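Hypothetical protein (Bacteroides uniformis, PDB 4QE0) is of unknown function but belongs to the DUF5043 family and packs as two copies in the crystal, one laying its C-terminal tail on the other. Local coordinates at the interface of chains A and B. Residues are numbered along the deposited sequence; one frame, centred on the assembly and turned at random. Chains: chain A/B, hypothetical protein.

Contact 1: the interface of chains A and B. Residues chain A 182-185; chain B 21, 35-37.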
# COMPACT_ATOMS: atom_id res chain seq x y z
N PRO A 182 -6.29 -10.58 -11.15
CA PRO A 182 -7.22 -11.73 -11.06
C PRO A 182 -6.52 -12.94 -10.43
O PRO A 182 -5.29 -13.04 -10.46
CB PRO A 182 -7.58 -11.99 -12.52
CG PRO A 182 -6.40 -11.49 -13.30
CD PRO A 182 -5.81 -10.34 -12.52
N GLY A 183 -7.30 -13.84 -9.84
CA GLY A 183 -6.71 -15.01 -9.19
C GLY A 183 -6.11 -15.93 -10.24
O GLY A 183 -6.71 -16.15 -11.29
N SER A 184 -4.92 -16.46 -9.96
CA SER A 184 -4.28 -17.46 -10.83
C SER A 184 -5.11 -18.75 -10.84
O SER A 184 -5.80 -19.04 -9.85
CB SER A 184 -2.86 -17.76 -10.36
OG SER A 184 -2.06 -16.60 -10.40
N LEU A 185 -5.03 -19.51 -11.93
CA LEU A 185 -5.74 -20.80 -12.11
C LEU A 185 -7.24 -20.68 -11.86
O LEU A 185 -7.96 -20.08 -12.65
CB LEU A 185 -5.15 -21.91 -11.22
CG LEU A 185 -3.98 -22.74 -11.76
CD1 LEU A 185 -2.65 -22.00 -11.65
CD2 LEU A 185 -3.90 -24.08 -11.03
N THR B 21 -5.53 -19.98 -5.13
CA THR B 21 -6.91 -19.72 -5.44
C THR B 21 -7.76 -20.92 -5.04
O THR B 21 -7.49 -22.04 -5.46
CB THR B 21 -7.05 -19.36 -6.91
OG1 THR B 21 -6.33 -18.14 -7.16
CG2 THR B 21 -8.50 -19.18 -7.29
N VAL B 35 -5.76 -15.84 -5.38
CA VAL B 35 -4.35 -15.55 -5.12
C VAL B 35 -3.64 -15.36 -6.44
O VAL B 35 -3.69 -16.22 -7.32
CB VAL B 35 -3.65 -16.66 -4.35
CG1 VAL B 35 -2.20 -16.29 -4.09
CG2 VAL B 35 -4.38 -16.94 -3.06
N ASP B 36 -2.97 -14.21 -6.58
CA ASP B 36 -2.14 -13.96 -7.74
C ASP B 36 -0.80 -14.60 -7.48
O ASP B 36 -0.10 -14.23 -6.53
CB ASP B 36 -1.97 -12.46 -7.97
CG ASP B 36 -1.02 -12.15 -9.12
OD1 ASP B 36 -1.26 -12.65 -10.24
OD2 ASP B 36 -0.04 -11.40 -8.91
N ASP B 37 -0.42 -15.57 -8.30
CA ASP B 37 0.78 -16.35 -8.02
C ASP B 37 2.06 -15.51 -8.01
O ASP B 37 2.90 -15.69 -7.12
CB ASP B 37 0.89 -17.55 -8.96
CG ASP B 37 -0.06 -18.70 -8.57
OD1 ASP B 37 -0.64 -18.70 -7.44
OD2 ASP B 37 -0.25 -19.60 -9.40

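Contact 2: the interface of chains A and B. Residues chain A 79-80, 83, 180-181; chain B 39, 41, 124, 126.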
# COMPACT_ATOMS: atom_id res chain seq x y z
N PHE A 79 -0.45 -4.51 -11.61
CA PHE A 79 -0.70 -4.50 -10.19
C PHE A 79 0.52 -4.07 -9.38
O PHE A 79 0.40 -3.25 -8.46
CB PHE A 79 -1.20 -5.85 -9.68
CG PHE A 79 -1.41 -5.86 -8.19
CD1 PHE A 79 -2.38 -5.06 -7.62
CD2 PHE A 79 -0.58 -6.59 -7.36
CE1 PHE A 79 -2.56 -5.02 -6.25
CE2 PHE A 79 -0.74 -6.54 -5.97
CZ PHE A 79 -1.73 -5.76 -5.42
N MSE A 80 1.67 -4.66 -9.66
CA MSE A 80 2.86 -4.34 -8.88
C MSE A 80 3.23 -2.89 -9.05
O MSE A 80 3.66 -2.26 -8.09
CB MSE A 80 4.04 -5.25 -9.22
CG MSE A 80 3.81 -6.69 -8.77
SE MSE A 80 4.41 -7.02 -6.92
CE MSE A 80 2.92 -6.40 -5.77
N GLN A 83 0.71 -0.92 -7.08
CA GLN A 83 0.89 -1.14 -5.64
C GLN A 83 2.05 -0.31 -5.09
O GLN A 83 1.96 0.19 -3.96
CB GLN A 83 1.07 -2.63 -5.37
CG GLN A 83 1.12 -3.01 -3.89
CD GLN A 83 -0.17 -2.85 -3.12
OE1 GLN A 83 -1.22 -2.50 -3.66
NE2 GLN A 83 -0.10 -3.12 -1.82
N PRO A 180 -7.35 -5.39 -7.57
CA PRO A 180 -6.47 -6.54 -7.41
C PRO A 180 -6.24 -7.26 -8.74
O PRO A 180 -7.05 -7.13 -9.66
CB PRO A 180 -7.21 -7.44 -6.41
CG PRO A 180 -8.60 -6.94 -6.36
CD PRO A 180 -8.63 -5.53 -6.86
N PRO A 181 -5.14 -8.00 -8.85
CA PRO A 181 -4.94 -8.82 -10.04
C PRO A 181 -5.95 -10.00 -10.00
O PRO A 181 -6.43 -10.33 -8.93
CB PRO A 181 -3.50 -9.29 -9.89
CG PRO A 181 -3.21 -9.24 -8.43
CD PRO A 181 -4.19 -8.33 -7.77
N SER B 39 2.58 -12.10 -7.43
CA SER B 39 2.70 -11.16 -6.31
C SER B 39 2.43 -11.78 -4.95
O SER B 39 2.76 -11.20 -3.91
CB SER B 39 1.71 -10.02 -6.53
OG SER B 39 0.40 -10.54 -6.49
N PHE B 41 -0.45 -11.91 -3.72
CA PHE B 41 -1.50 -11.06 -3.18
C PHE B 41 -2.80 -11.85 -3.13
O PHE B 41 -3.18 -12.49 -4.12
CB PHE B 41 -1.68 -9.86 -4.08
CG PHE B 41 -2.50 -8.75 -3.48
CD1 PHE B 41 -2.10 -8.10 -2.32
CD2 PHE B 41 -3.63 -8.32 -4.12
CE1 PHE B 41 -2.85 -7.04 -1.82
CE2 PHE B 41 -4.35 -7.25 -3.65
CZ PHE B 41 -3.98 -6.62 -2.49
N ASN B 124 -7.77 -7.87 1.81
CA ASN B 124 -6.53 -8.10 1.06
C ASN B 124 -5.33 -8.18 1.97
O ASN B 124 -5.22 -7.44 2.96
CB ASN B 124 -6.27 -6.99 0.04
CG ASN B 124 -7.29 -6.94 -1.07
OD1 ASN B 124 -8.10 -6.03 -1.11
ND2 ASN B 124 -7.22 -7.86 -2.00
N PHE B 126 -1.06 -10.42 1.84
CA PHE B 126 -0.17 -11.28 1.09
C PHE B 126 -0.04 -12.63 1.78
O PHE B 126 -0.16 -12.73 3.00
CB PHE B 126 1.21 -10.63 0.94
CG PHE B 126 1.21 -9.42 0.03
CD1 PHE B 126 0.88 -8.17 0.52
CD2 PHE B 126 1.53 -9.53 -1.32
CE1 PHE B 126 0.87 -7.06 -0.30
CE2 PHE B 126 1.52 -8.42 -2.15
CZ PHE B 126 1.21 -7.18 -1.62

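Contact 1: the interface of chains A and B
A:Ser184, near the end of the modelled tail of chain A, is gripped by chain B through its backbone N, its carbonyl O and its hydroxyl. A:Ser184 N gives a hydrogen bond of 2.9 Å to the carbonyl O of B:Val35, near the end of strand 29-36, reaching that oxygen from above the carbonyl plane. The hydroxyl OG1 of B:Thr21 donates 2.9 Å to the carbonyl O of A:Ser184, in the carbonyl plane and on a lone pair. B:Thr21 OG1 also accepts the backbone N of B:Val35 at 3.0 Å, almost straight (175° at H), so one hydroxyl ties the strand to the tail. A valine in place of B:Thr21 would probably leave the A:Ser184 carbonyl and the B:Val35 amide without this shared partner. The A:Ser184 hydroxyl OG, set beside its own backbone N (chi1 -61°), receives the backbone N of B:Asp37 at 2.9 Å, while A:Ser184 CB rests against the B:Asp37 carboxylate, 3.5 Å from CG. Around this tight core the contact thins out. A:Pro182 and A:Gly183 lose little surface to chain B, and the B:Asp36 carboxylate OD1 stays 4.0 Å from A:Ser184 OG. A:Leu185, poorly ordered, barely approaches B:Asp37. The patch is a polar docking of a C-terminal tail on the end of a strand that probably fixes one copy to its neighbour in the crystal; whether it forms in solution the structure alone does not show.

Contact 2: the interface of chains A and B
The ring of A:Phe79 lays its CZ corner over the face of B:Phe41: A:Phe79 CZ stands over the centre of that ring, 3.4 Å from B:Phe41 CD2. The side chains cross at about a right angle, but the ring planes are inclined by only about 35°, so A:Phe79 leans over that face, CZ lowest and CE1 and CE2 a little higher. Tail prolines close in from chain A as well. A:Pro181 CD lies 3.7 Å from B:Phe41 CD2, and A:Pro180 CB comes in the plane of the B:Phe41 ring at its edge, 4.0 Å from CE2. Next to the aromatic pair, the bent side chain of selenomethionine A:Met80 brings its terminal methyl CE to 3.9 Å from B:Ser39 CB. In the second shell, A:Pro181 CD also sits over the centre of the A:Phe79 ring, and A:Gln83 CB lies toward the rim of the opposite face, so chain A holds its own phenyl between tail and helix 78-90. With CG anti to the backbone N (chi1 178°), A:Phe79 is swung off the helix toward chain B. On the other side, B:Phe41 CD1 rests 3.5 Å above the B:Phe126 ring, toward its rim, backing the aromatic that receives A:Phe79. The backbone N of B:Phe41 donates to the hydroxyl OG of B:Ser39 at 3.2 Å, linking the turn to the start of strand 41-45. B:Asn124 and A:Gln83 touch the partner only lightly. This hydrophobic patch joins the helix and proline tail of one copy to the sheet of the other, and may help hold the pair together.

Contact 1 and contact 2 lie about 10 Å apart, measured between the centres of their C-alpha atoms, within one interface. On chain A the tail runs through both: residues 180-181 serve contact 2 and 182-185 contact 1. On chain B, contact 1 takes the end of strand 29-36, B:Asp37 and B:Thr21, and contact 2 takes B:Ser39, the start of strand 41-45 and the end of strand 118-126; the turn 37-40 joins them. The tail is thus bonded near its end and packed just before it, where helix 78-90 joins in. The interface is not an exact two-fold and may belong to the crystal alone.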